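Local coordinates for inactive dihydroorotase-like domain (Chaetomium thermophilum, PDB 5NNL), which is an inactive dihydroorotase-like domain with the fold of the amidohydrolase superfamily and probably no catalytic role of its own, at residues 26-39 with 233-245. Sequence-based numbering, arbitrary orientation.
Sequences DLQRVTQASIAAGY and ADVTVGIADALPL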
ATOM      1  N   ASP A  26       9.863  -8.317  11.748  1.00 43.98           N
ATOM      2  CA  ASP A  26       9.582  -7.438  10.615  1.00 42.95           C
ATOM      3  C   ASP A  26       8.246  -6.716  10.762  1.00 39.61           C
ATOM      4  O   ASP A  26       8.176  -5.492  10.619  1.00 41.88           O
ATOM      5  CB  ASP A  26       9.607  -8.246   9.315  1.00 43.52           C
ATOM      6  CG  ASP A  26      11.014  -8.625   8.883  1.00 44.21           C
ATOM      7  OD1 ASP A  26      11.968  -8.377   9.651  1.00 44.71           O
ATOM      8  OD2 ASP A  26      11.162  -9.168   7.765  1.00 45.28           O
ATOM      9  N   LEU A  27       7.168  -7.459  11.023  1.00 37.54           N
ATOM     10  CA  LEU A  27       5.854  -6.830  11.107  1.00 38.80           C
ATOM     11  C   LEU A  27       5.845  -5.721  12.154  1.00 43.04           C
ATOM     12  O   LEU A  27       5.410  -4.596  11.880  1.00 37.05           O
ATOM     13  CB  LEU A  27       4.778  -7.873  11.413  1.00 37.73           C
ATOM     14  CG  LEU A  27       3.358  -7.319  11.588  1.00 40.63           C
ATOM     15  CD1 LEU A  27       2.936  -6.464  10.400  1.00 39.56           C
ATOM     16  CD2 LEU A  27       2.368  -8.447  11.795  1.00 43.95           C
ATOM     17  N   GLN A  28       6.328  -6.020  13.364  1.00 42.98           N
ATOM     18  CA  GLN A  28       6.399  -5.000  14.408  1.00 41.03           C
ATOM     19  C   GLN A  28       7.147  -3.766  13.923  1.00 40.03           C
ATOM     20  O   GLN A  28       6.647  -2.640  14.028  1.00 37.70           O
ATOM     21  CB  GLN A  28       7.083  -5.556  15.660  1.00 42.62           C
ATOM     22  CG  GLN A  28       7.515  -4.460  16.648  1.00 45.03           C
ATOM     23  CD  GLN A  28       8.006  -5.007  17.973  1.00 43.68           C
ATOM     24  OE1 GLN A  28       9.201  -4.967  18.267  1.00 44.13           O
ATOM     25  NE2 GLN A  28       7.082  -5.504  18.788  1.00 43.95           N
ATOM     26  N   ARG A  29       8.357  -3.960  13.400  1.00 40.81           N
ATOM     27  CA  ARG A  29       9.180  -2.819  13.017  0.52 44.63           C
ATOM     28  C   ARG A  29       8.509  -1.993  11.926  1.00 42.32           C
ATOM     29  O   ARG A  29       8.625  -0.762  11.912  1.00 41.11           O
ATOM     30  CB  ARG A  29      10.563  -3.284  12.566  0.52 47.21           C
ATOM     31  CG  ARG A  29      11.436  -2.145  12.072  0.52 51.56           C
ATOM     32  CD  ARG A  29      12.900  -2.370  12.388  0.52 54.82           C
ATOM     33  NE  ARG A  29      13.761  -1.515  11.576  0.52 58.94           N
ATOM     34  CZ  ARG A  29      15.067  -1.705  11.411  0.52 62.82           C
ATOM     35  NH1 ARG A  29      15.675  -2.729  11.994  0.52 67.02           N
ATOM     36  NH2 ARG A  29      15.767  -0.872  10.653  0.52 61.02           N
ATOM     37  N   VAL A  30       7.798  -2.648  11.005  1.00 38.99           N
ATOM     38  CA  VAL A  30       7.086  -1.906   9.966  1.00 38.49           C
ATOM     39  C   VAL A  30       6.013  -1.025  10.590  1.00 34.15           C
ATOM     40  O   VAL A  30       5.788   0.108  10.149  1.00 30.62           O
ATOM     41  CB  VAL A  30       6.496  -2.872   8.920  1.00 37.47           C
ATOM     42  CG1 VAL A  30       5.522  -2.149   7.984  1.00 35.10           C
ATOM     43  CG2 VAL A  30       7.612  -3.499   8.114  1.00 38.90           C
ATOM     44  N   THR A  31       5.330  -1.525  11.624  1.00 36.69           N
ATOM     45  CA  THR A  31       4.331  -0.703  12.299  1.00 32.72           C
ATOM     46  C   THR A  31       4.977   0.455  13.050  1.00 32.84           C
ATOM     47  O   THR A  31       4.339   1.498  13.233  1.00 33.17           O
ATOM     48  CB  THR A  31       3.489  -1.551  13.256  1.00 36.18           C
ATOM     49  OG1 THR A  31       4.316  -2.084  14.300  1.00 35.31           O
ATOM     50  CG2 THR A  31       2.810  -2.682  12.507  1.00 33.76           C
ATOM     51  N   GLN A  32       6.230   0.298  13.488  1.00 36.63           N
ATOM     52  CA  GLN A  32       6.947   1.402  14.123  1.00 35.74           C
ATOM     53  C   GLN A  32       7.194   2.526  13.129  1.00 34.97           C
ATOM     54  O   GLN A  32       6.822   3.680  13.365  1.00 33.04           O
ATOM     55  CB  GLN A  32       8.286   0.924  14.691  1.00 37.83           C
ATOM     56  CG  GLN A  32       8.204  -0.095  15.807  1.00 43.30           C
ATOM     57  CD  GLN A  32       9.582  -0.551  16.271  1.00 48.42           C
ATOM     58  OE1 GLN A  32      10.581   0.141  16.062  1.00 51.21           O
ATOM     59  NE2 GLN A  32       9.639  -1.717  16.904  1.00 48.97           N
ATOM     60  N   ALA A  33       7.853   2.202  12.015  1.00 32.87           N
ATOM     61  CA  ALA A  33       8.137   3.206  11.000  1.00 32.60           C
ATOM     62  C   ALA A  33       6.857   3.780  10.410  1.00 29.31           C
ATOM     63  O   ALA A  33       6.835   4.942   9.990  1.00 31.48           O
ATOM     64  CB  ALA A  33       9.011   2.602   9.899  1.00 35.27           C
ATOM     65  N   SER A  34       5.783   2.987  10.368  1.00 28.01           N
ATOM     66  CA  SER A  34       4.515   3.491   9.853  1.00 27.28           C
ATOM     67  C   SER A  34       3.945   4.580  10.756  1.00 29.42           C
ATOM     68  O   SER A  34       3.637   5.684  10.292  1.00 27.28           O
ATOM     69  CB  SER A  34       3.517   2.343   9.697  1.00 28.95           C
ATOM     70  OG  SER A  34       3.878   1.495   8.621  1.00 30.26           O
ATOM     71  N   ILE A  35       3.801   4.296  12.054  1.00 29.39           N
ATOM     72  CA  ILE A  35       3.210   5.284  12.953  1.00 29.36           C
ATOM     73  C   ILE A  35       4.090   6.526  13.016  1.00 26.66           C
ATOM     74  O   ILE A  35       3.592   7.655  13.082  1.00 27.26           O
ATOM     75  CB  ILE A  35       2.962   4.677  14.350  1.00 30.53           C
ATOM     76  CG1 ILE A  35       2.008   5.564  15.161  1.00 28.55           C
ATOM     77  CG2 ILE A  35       4.270   4.470  15.128  1.00 29.31           C
ATOM     78  CD1 ILE A  35       0.589   5.593  14.638  1.00 30.14           C
ATOM     79  N   ALA A  36       5.409   6.339  12.961  1.00 26.58           N
ATOM     80  CA  ALA A  36       6.316   7.480  12.959  1.00 30.23           C
ATOM     81  C   ALA A  36       6.136   8.342  11.715  1.00 29.73           C
ATOM     82  O   ALA A  36       6.431   9.542  11.742  1.00 28.59           O
ATOM     83  CB  ALA A  36       7.763   7.000  13.058  1.00 32.93           C
ATOM     84  N   ALA A  37       5.667   7.756  10.617  1.00 26.68           N
ATOM     85  CA  ALA A  37       5.444   8.504   9.389  1.00 28.45           C
ATOM     86  C   ALA A  37       4.041   9.087   9.294  1.00 27.24           C
ATOM     87  O   ALA A  37       3.761   9.828   8.345  1.00 28.67           O
ATOM     88  CB  ALA A  37       5.699   7.611   8.169  1.00 26.09           C
ATOM     89  N   GLY A  38       3.159   8.769  10.242  1.00 26.52           N
ATOM     90  CA  GLY A  38       1.804   9.282  10.243  1.00 25.64           C
ATOM     91  C   GLY A  38       0.742   8.280   9.847  1.00 26.14           C
ATOM     92  O   GLY A  38      -0.435   8.652   9.771  1.00 25.62           O
ATOM     93  N   TYR A  39       1.110   7.025   9.597  1.00 23.79           N
ATOM     94  CA  TYR A  39       0.155   5.997   9.203  1.00 27.26           C
ATOM     95  C   TYR A  39      -0.293   5.244  10.451  1.00 29.01           C
ATOM     96  O   TYR A  39       0.481   4.475  11.030  1.00 30.05           O
ATOM     97  CB  TYR A  39       0.779   5.051   8.178  1.00 27.02           C
ATOM     98  CG  TYR A  39       1.360   5.766   6.979  1.00 27.39           C
ATOM     99  CD1 TYR A  39       0.537   6.270   5.979  1.00 26.59           C
ATOM    100  CD2 TYR A  39       2.729   5.951   6.854  1.00 28.10           C
ATOM    101  CE1 TYR A  39       1.061   6.937   4.885  1.00 26.05           C
ATOM    102  CE2 TYR A  39       3.266   6.613   5.760  1.00 28.00           C
ATOM    103  CZ  TYR A  39       2.424   7.106   4.779  1.00 27.02           C
ATOM    104  OH  TYR A  39       2.941   7.770   3.685  1.00 27.93           O
ATOM    105  N   ALA A 233      18.842  -4.933   2.939  1.00 57.34           N
ATOM    106  CA  ALA A 233      17.455  -5.368   2.990  1.00 55.06           C
ATOM    107  C   ALA A 233      16.782  -4.747   4.206  1.00 55.71           C
ATOM    108  O   ALA A 233      16.318  -5.467   5.098  1.00 56.87           O
ATOM    109  CB  ALA A 233      17.366  -6.895   3.050  1.00 54.33           C
ATOM    110  N   ASP A 234      16.731  -3.415   4.264  1.00 51.48           N
ATOM    111  CA  ASP A 234      16.120  -2.753   5.405  1.00 52.78           C
ATOM    112  C   ASP A 234      14.607  -2.801   5.260  1.00 49.08           C
ATOM    113  O   ASP A 234      14.060  -2.524   4.188  1.00 49.81           O
ATOM    114  CB  ASP A 234      16.602  -1.309   5.544  1.00 52.26           C
ATOM    115  CG  ASP A 234      16.704  -0.869   7.001  1.00 55.76           C
ATOM    116  OD1 ASP A 234      16.861  -1.744   7.882  1.00 59.59           O
ATOM    117  OD2 ASP A 234      16.617   0.347   7.272  1.00 58.69           O
ATOM    118  N   VAL A 235      13.936  -3.160   6.355  1.00 48.07           N
ATOM    119  CA  VAL A 235      12.512  -3.466   6.336  1.00 45.75           C
ATOM    120  C   VAL A 235      11.630  -2.229   6.221  1.00 45.34           C
ATOM    121  O   VAL A 235      10.430  -2.363   5.955  1.00 45.89           O
ATOM    122  CB  VAL A 235      12.212  -4.299   7.604  1.00 47.68           C
ATOM    123  CG1 VAL A 235      10.937  -3.857   8.307  1.00 46.59           C
ATOM    124  CG2 VAL A 235      12.141  -5.770   7.247  1.00 45.54           C
ATOM    125  N   THR A 236      12.194  -1.028   6.371  1.00 45.10           N
ATOM    126  CA  THR A 236      11.411   0.201   6.418  1.00 44.14           C
ATOM    127  C   THR A 236      11.642   1.101   5.206  1.00 40.36           C
ATOM    128  O   THR A 236      11.292   2.285   5.248  1.00 40.59           O
ATOM    129  CB  THR A 236      11.730   0.971   7.701  1.00 41.57           C
ATOM    130  OG1 THR A 236      13.085   1.428   7.658  1.00 41.78           O
ATOM    131  CG2 THR A 236      11.544   0.087   8.927  1.00 47.81           C
ATOM    132  N   VAL A 237      12.231   0.573   4.130  1.00 40.91           N
ATOM    133  CA  VAL A 237      12.494   1.389   2.950  1.00 38.55           C
ATOM    134  C   VAL A 237      11.198   2.001   2.439  1.00 36.29           C
ATOM    135  O   VAL A 237      10.172   1.321   2.312  1.00 33.78           O
ATOM    136  CB  VAL A 237      13.178   0.562   1.848  1.00 39.98           C
ATOM    137  CG1 VAL A 237      14.642   0.343   2.173  1.00 47.63           C
ATOM    138  CG2 VAL A 237      12.459  -0.768   1.621  1.00 38.10           C
ATOM    139  N   GLY A 238      11.245   3.301   2.141  1.00 35.09           N
ATOM    140  CA  GLY A 238      10.164   3.986   1.467  1.00 36.17           C
ATOM    141  C   GLY A 238       9.035   4.476   2.348  1.00 33.61           C
ATOM    142  O   GLY A 238       8.130   5.149   1.837  1.00 32.50           O
ATOM    143  N   ILE A 239       9.054   4.183   3.651  1.00 34.04           N
ATOM    144  CA  ILE A 239       7.925   4.553   4.500  1.00 35.35           C
ATOM    145  C   ILE A 239       7.997   6.022   4.899  1.00 34.39           C
ATOM    146  O   ILE A 239       6.996   6.741   4.826  1.00 33.40           O
ATOM    147  CB  ILE A 239       7.847   3.630   5.727  1.00 34.20           C
ATOM    148  CG1 ILE A 239       7.527   2.201   5.278  1.00 34.26           C
ATOM    149  CG2 ILE A 239       6.774   4.124   6.708  1.00 30.56           C
ATOM    150  CD1 ILE A 239       7.576   1.174   6.387  1.00 35.62           C
ATOM    151  N   ALA A 240       9.170   6.493   5.321  1.00 33.13           N
ATOM    152  CA  ALA A 240       9.325   7.883   5.731  1.00 34.37           C
ATOM    153  C   ALA A 240       9.494   8.838   4.554  1.00 37.23           C
ATOM    154  O   ALA A 240       9.465  10.056   4.763  1.00 36.75           O
ATOM    155  CB  ALA A 240      10.520   8.013   6.680  1.00 37.59           C
ATOM    156  N   ASP A 241       9.655   8.315   3.334  1.00 34.00           N
ATOM    157  CA  ASP A 241       9.850   9.134   2.138  1.00 36.35           C
ATOM    158  C   ASP A 241       8.533   9.564   1.508  1.00 32.37           C
ATOM    159  O   ASP A 241       8.448  10.650   0.922  1.00 30.90           O
ATOM    160  CB  ASP A 241      10.640   8.350   1.088  1.00 38.70           C
ATOM    161  CG  ASP A 241      12.130   8.415   1.303  1.00 43.99           C
ATOM    162  OD1 ASP A 241      12.569   9.126   2.234  1.00 49.59           O
ATOM    163  OD2 ASP A 241      12.860   7.753   0.535  1.00 38.59           O
ATOM    164  N   ALA A 242       7.509   8.715   1.593  1.00 32.08           N
ATOM    165  CA  ALA A 242       6.359   8.843   0.707  1.00 29.45           C
ATOM    166  C   ALA A 242       5.649  10.177   0.902  1.00 31.38           C
ATOM    167  O   ALA A 242       5.467  10.941  -0.054  1.00 30.56           O
ATOM    168  CB  ALA A 242       5.401   7.676   0.931  1.00 30.52           C
ATOM    169  N   LEU A 243       5.247  10.480   2.128  1.00 31.33           N
ATOM    170  CA  LEU A 243       4.421  11.660   2.351  1.00 31.60           C
ATOM    171  C   LEU A 243       5.204  12.936   2.053  1.00 29.17           C
ATOM    172  O   LEU A 243       4.670  13.838   1.393  1.00 28.82           O
ATOM    173  CB  LEU A 243       3.871  11.662   3.782  1.00 31.11           C
ATOM    174  CG  LEU A 243       2.941  12.805   4.189  1.00 30.40           C
ATOM    175  CD1 LEU A 243       1.713  12.842   3.305  1.00 29.81           C
ATOM    176  CD2 LEU A 243       2.541  12.649   5.655  1.00 29.54           C
ATOM    177  N   PRO A 244       6.458  13.064   2.504  1.00 29.91           N
ATOM    178  CA  PRO A 244       7.219  14.274   2.147  1.00 27.90           C
ATOM    179  C   PRO A 244       7.343  14.486   0.650  1.00 30.83           C
ATOM    180  O   PRO A 244       7.243  15.629   0.186  1.00 27.98           O
ATOM    181  CB  PRO A 244       8.582  14.038   2.807  1.00 29.51           C
ATOM    182  CG  PRO A 244       8.308  13.112   3.919  1.00 32.78           C
ATOM    183  CD  PRO A 244       7.178  12.236   3.487  1.00 29.93           C
ATOM    184  N   LEU A 245       7.574  13.417  -0.121  1.00 28.24           N
ATOM    185  CA  LEU A 245       7.567  13.540  -1.576  1.00 29.78           C
ATOM    186  C   LEU A 245       6.267  14.167  -2.060  1.00 30.39           C
ATOM    187  O   LEU A 245       6.275  15.048  -2.927  1.00 28.66           O
ATOM    188  CB  LEU A 245       7.770  12.167  -2.221  1.00 30.52           C
ATOM    189  CG  LEU A 245       9.184  11.582  -2.199  1.00 29.85           C
ATOM    190  CD1 LEU A 245       9.155  10.103  -2.566  1.00 31.29           C
ATOM    191  CD2 LEU A 245      10.099  12.347  -3.142  1.00 32.54           C
TER
HETATM  192  O   HOH W   1       5.490   8.783   4.408  1.00 30.97           O
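I239 lies across helix 26-37 between V30, A33 and A37, tying the first helix of the dihydroorotase-like alpha/beta barrel to the loop that leads into helix 242-251. This is the close-packed part. With chi1 at -66°, CG1 of I239 sits beside the backbone N; CG2, the branch anti to that N, lies 3.4 Å from A33 O, while CD1 is 4.1 Å from A33 CB. The small alanines A33 and A37 suit the helix face here, since they let the loop come near: A37 CB lies 3.9 Å from I239 CG2. V30 CG2 and V235 CG1 press together at 3.3 Å, tighter than usual for two methyls. The solvent side is the rim beside this, where the long, exposed R29, in one of its two conformers, runs past the methyl of T236 to a salt bridge, NH2 to D234 OD1 at 3.1 Å, with guanidinium and carboxylate planes 81° apart. At the other end G38, with positive phi, closes the helix in a Schellman motif; a side chain there would jam against A37 O, which glycine avoids. Y39 follows in strand 39-44. Its hydroxyl binds a water 2.8 Å from OH, which donates to I239 O and accepts from L243 N at 2.9 Å.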